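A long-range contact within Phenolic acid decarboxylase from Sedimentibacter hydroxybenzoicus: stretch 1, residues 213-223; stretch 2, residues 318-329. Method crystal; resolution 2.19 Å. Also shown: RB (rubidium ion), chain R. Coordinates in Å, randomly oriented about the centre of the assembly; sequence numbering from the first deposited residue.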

# COMPACT_ATOMS: atom_id res chain seq x y z
N VAL C 213 -43.27 18.08 11.40
CA VAL C 213 -42.64 19.01 12.32
C VAL C 213 -41.43 18.37 12.99
O VAL C 213 -40.34 18.95 13.04
CB VAL C 213 -43.66 19.51 13.35
CG1 VAL C 213 -42.96 20.32 14.44
CG2 VAL C 213 -44.73 20.34 12.68
N THR C 214 -41.61 17.15 13.51
CA THR C 214 -40.49 16.39 14.05
C THR C 214 -39.41 16.18 13.00
O THR C 214 -38.22 16.20 13.31
CB THR C 214 -40.98 15.05 14.59
OG1 THR C 214 -42.06 15.26 15.51
CG2 THR C 214 -39.86 14.32 15.31
N PHE C 215 -39.83 15.99 11.74
CA PHE C 215 -38.87 15.82 10.65
C PHE C 215 -38.00 17.06 10.49
O PHE C 215 -36.77 16.97 10.48
CB PHE C 215 -39.62 15.50 9.36
CG PHE C 215 -38.76 14.86 8.30
CD1 PHE C 215 -38.23 13.59 8.49
CD2 PHE C 215 -38.49 15.51 7.11
CE1 PHE C 215 -37.45 12.99 7.52
CE2 PHE C 215 -37.71 14.92 6.13
CZ PHE C 215 -37.19 13.66 6.34
N MET C 216 -38.63 18.24 10.36
CA MET C 216 -37.85 19.46 10.23
C MET C 216 -37.04 19.74 11.48
O MET C 216 -35.91 20.26 11.40
CB MET C 216 -38.77 20.65 9.95
CG MET C 216 -38.01 21.95 9.89
SD MET C 216 -37.74 22.66 11.53
CE MET C 216 -39.29 22.26 12.35
N ALA C 217 -37.59 19.42 12.65
CA ALA C 217 -36.84 19.61 13.89
C ALA C 217 -35.61 18.72 13.92
O ALA C 217 -34.54 19.13 14.39
CB ALA C 217 -37.74 19.34 15.09
N SER C 218 -35.73 17.50 13.39
CA SER C 218 -34.58 16.63 13.22
C SER C 218 -33.67 17.08 12.08
O SER C 218 -32.62 16.45 11.87
CB SER C 218 -35.04 15.20 12.98
OG SER C 218 -35.63 14.66 14.16
N THR C 219 -34.04 18.12 11.34
CA THR C 219 -33.20 18.65 10.29
C THR C 219 -32.50 19.92 10.78
O THR C 219 -33.18 20.89 11.18
CB THR C 219 -34.00 18.94 9.03
OG1 THR C 219 -34.87 17.83 8.75
CG2 THR C 219 -33.07 19.13 7.85
N PRO C 220 -31.16 19.93 10.78
CA PRO C 220 -30.40 21.06 11.33
C PRO C 220 -29.84 21.98 10.25
O PRO C 220 -29.76 23.20 10.45
CB PRO C 220 -29.26 20.37 12.09
CG PRO C 220 -29.44 18.84 11.84
CD PRO C 220 -30.31 18.73 10.64
N VAL C 221 -29.44 21.41 9.12
CA VAL C 221 -28.95 22.17 7.97
C VAL C 221 -29.58 21.59 6.72
O VAL C 221 -30.19 20.51 6.74
CB VAL C 221 -27.41 22.15 7.85
CG1 VAL C 221 -26.76 22.72 9.10
CG2 VAL C 221 -26.92 20.74 7.58
N GLY C 222 -29.42 22.31 5.61
CA GLY C 222 -29.81 21.81 4.30
C GLY C 222 -30.99 22.51 3.66
O GLY C 222 -31.23 22.29 2.47
N TYR C 223 -31.72 23.32 4.44
CA TYR C 223 -32.90 24.05 3.91
C TYR C 223 -32.76 25.56 4.15
O TYR C 223 -32.22 25.95 5.20
CB TYR C 223 -34.21 23.47 4.46
CG TYR C 223 -34.42 23.53 5.95
CD1 TYR C 223 -34.96 24.64 6.57
CD2 TYR C 223 -34.11 22.43 6.74
CE1 TYR C 223 -35.16 24.68 7.94
CE2 TYR C 223 -34.30 22.46 8.11
CZ TYR C 223 -34.83 23.58 8.71
OH TYR C 223 -35.01 23.59 10.06
N ASP C 318 -32.90 6.49 13.27
CA ASP C 318 -32.27 6.43 11.95
C ASP C 318 -33.21 6.93 10.86
O ASP C 318 -32.76 7.53 9.88
CB ASP C 318 -31.82 5.00 11.66
CG ASP C 318 -30.80 4.49 12.67
OD1 ASP C 318 -29.59 4.70 12.44
OD2 ASP C 318 -31.22 3.91 13.69
N TYR C 319 -34.52 6.70 11.02
CA TYR C 319 -35.46 7.21 10.04
C TYR C 319 -35.63 8.72 10.17
O TYR C 319 -35.98 9.39 9.19
CB TYR C 319 -36.80 6.49 10.19
CG TYR C 319 -36.72 5.01 9.90
CD1 TYR C 319 -36.84 4.53 8.60
CD2 TYR C 319 -36.49 4.10 10.92
CE1 TYR C 319 -36.76 3.17 8.33
CE2 TYR C 319 -36.41 2.74 10.66
CZ TYR C 319 -36.54 2.28 9.36
OH TYR C 319 -36.45 0.93 9.10
N LEU C 320 -35.39 9.28 11.36
CA LEU C 320 -35.42 10.73 11.53
C LEU C 320 -34.21 11.43 10.93
O LEU C 320 -34.21 12.66 10.84
CB LEU C 320 -35.53 11.11 13.01
CG LEU C 320 -36.88 11.05 13.74
CD1 LEU C 320 -37.99 11.61 12.87
CD2 LEU C 320 -37.21 9.65 14.22
N MET C 321 -33.18 10.69 10.52
CA MET C 321 -31.97 11.29 9.96
C MET C 321 -31.61 10.71 8.60
O MET C 321 -30.50 10.98 8.10
CB MET C 321 -30.79 11.11 10.92
CG MET C 321 -31.05 11.58 12.34
SD MET C 321 -29.90 10.85 13.52
CE MET C 321 -28.33 11.35 12.81
N ALA C 322 -32.50 9.94 7.98
CA ALA C 322 -32.13 9.19 6.78
C ALA C 322 -32.13 10.07 5.53
O ALA C 322 -31.07 10.40 4.99
CB ALA C 322 -33.07 7.99 6.61
N LEU C 323 -33.31 10.45 5.06
CA LEU C 323 -33.43 11.17 3.80
C LEU C 323 -33.22 12.67 3.94
O LEU C 323 -32.84 13.32 2.96
CB LEU C 323 -34.79 10.89 3.16
CG LEU C 323 -35.06 9.43 2.79
CD1 LEU C 323 -36.29 9.31 1.90
CD2 LEU C 323 -33.84 8.82 2.10
N ASN C 324 -33.46 13.23 5.12
CA ASN C 324 -33.18 14.65 5.33
C ASN C 324 -31.68 14.93 5.37
O ASN C 324 -31.27 16.09 5.26
CB ASN C 324 -33.84 15.14 6.62
CG ASN C 324 -33.71 14.16 7.76
OD1 ASN C 324 -33.61 12.95 7.54
ND2 ASN C 324 -33.72 14.67 8.99
N THR C 325 -30.86 13.89 5.55
CA THR C 325 -29.42 14.03 5.36
C THR C 325 -29.05 13.88 3.89
O THR C 325 -28.15 14.57 3.39
CB THR C 325 -28.67 13.00 6.20
OG1 THR C 325 -29.02 13.16 7.58
CG2 THR C 325 -27.17 13.15 6.04
N SER C 326 -29.76 13.01 3.17
CA SER C 326 -29.36 12.64 1.81
C SER C 326 -29.77 13.68 0.78
O SER C 326 -29.03 13.92 -0.18
CB SER C 326 -29.96 11.28 1.45
OG SER C 326 -29.80 10.35 2.51
N VAL C 327 -30.94 14.31 0.96
CA VAL C 327 -31.41 15.28 -0.03
C VAL C 327 -30.49 16.49 -0.14
O VAL C 327 -30.17 16.90 -1.27
CB VAL C 327 -32.87 15.67 0.27
CG1 VAL C 327 -33.28 16.87 -0.58
CG2 VAL C 327 -33.79 14.49 -0.00
N PRO C 328 -30.03 17.12 0.96
CA PRO C 328 -29.09 18.24 0.79
C PRO C 328 -27.80 17.85 0.10
O PRO C 328 -27.33 18.59 -0.77
CB PRO C 328 -28.84 18.71 2.24
CG PRO C 328 -30.05 18.27 2.98
CD PRO C 328 -30.42 16.95 2.37
N LEU C 329 -27.21 16.70 0.45
CA LEU C 329 -25.99 16.26 -0.21
C LEU C 329 -26.23 16.01 -1.69
O LEU C 329 -25.38 16.34 -2.53
CB LEU C 329 -25.44 15.01 0.46
CG LEU C 329 -24.84 15.18 1.86
CD1 LEU C 329 -24.54 13.83 2.49
CD2 LEU C 329 -23.59 16.04 1.80
RB RB R . -34.90 22.38 12.10
O HOH W 1 -29.45 18.16 6.63

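Gly222 sits against Pro328 with no room for a side chain. Gly222 CA lies 3.8 Å from Pro328 CG. A CB placed ideally on the Gly222 backbone would fall 2.5 Å from that same Pro328 CG, which is a clash. The backbone angles of Gly222, phi 112° and psi -13°, would also jam a CB against the carbonyl oxygen of Val221. Local conformation and long-range packing therefore both favour glycine here.

The two stretches lie at least 102 residues apart in sequence wherever they touch. Stretch 1 is the end of a helix, through Ala217, followed by loop. In stretch 2, a helix covers 323-329 and continues onward. It is kinked at Pro328, whose ring nitrogen carries no hydrogen and makes no bond to the preceding turn. The two stretches run in register with Ser218 near Leu320, Thr219 near Asn324 and Gly222 near Pro328. Ser218 CA is 6.2 Å from Leu320 CA, Thr219 CA 6.4 Å from Asn324 CA, and Gly222 CA 5.1 Å from Pro328 CA. Sequence number rises along both stretches through these three pairs. Together the stretches bury 413 Å², counting both sides.

Asn324 has the largest covered area of any residue here, and its CB points toward stretch 1. Its amide group serves both stretches. Asn324 ND2 donates to Leu320 O at 2.8 Å within its own stretch. Asn324 ND2 also donates to Thr219 OG1 at 3.4 Å, a weak bond and the only direct hydrogen bond across the contact. Thr219 OG1 in turn donates to Phe215 O at 2.7 Å. The hydroxyl thus accepts from one stretch and gives to its own.

Other side chains meet by packing. The Phe215 CB points sideways, but the end of the ring comes nearer to stretch 2. Phe215 CZ is 3.7 Å from Asn324 CB. Tyr319 O approaches the ring at its edge, 4.2 Å from Phe215 CE1. A carbonyl oxygen suits that position, because the hydrogens at an aromatic edge carry slight positive charge. One residue earlier, Thr214 CG2 meets Leu320 CD1 at 4.1 Å, a methyl-to-methyl contact.

Ser218 points its CB toward stretch 2. Ser218 CB is 3.4 Å from Leu320 O, and Ser218 OG is 3.7 Å from Leu320 CB. These are packing contacts. The serine hydroxyl bonds within its own stretch instead, from Ser218 OG to Thr214 O at 3.1 Å.

A water adds a polar link near the glycine. It donates to Val221 O at 2.5 Å and to Asn324 O at 3.1 Å, measured from the water oxygen. Two carbonyl oxygens have no hydrogen to share in a hydrogen bond, so the water supplies both.

A rubidium ion binds stretch 1. Its ligands here are Met216 O and Thr219 O, each 2.5 Å from RB, with Tyr223 OH at 2.4 Å and Met216 SD at 2.9 Å from RB. Two more come from elsewhere in the structure. The Met216 CB points away from stretch 2, and its sulfur reaches the ion.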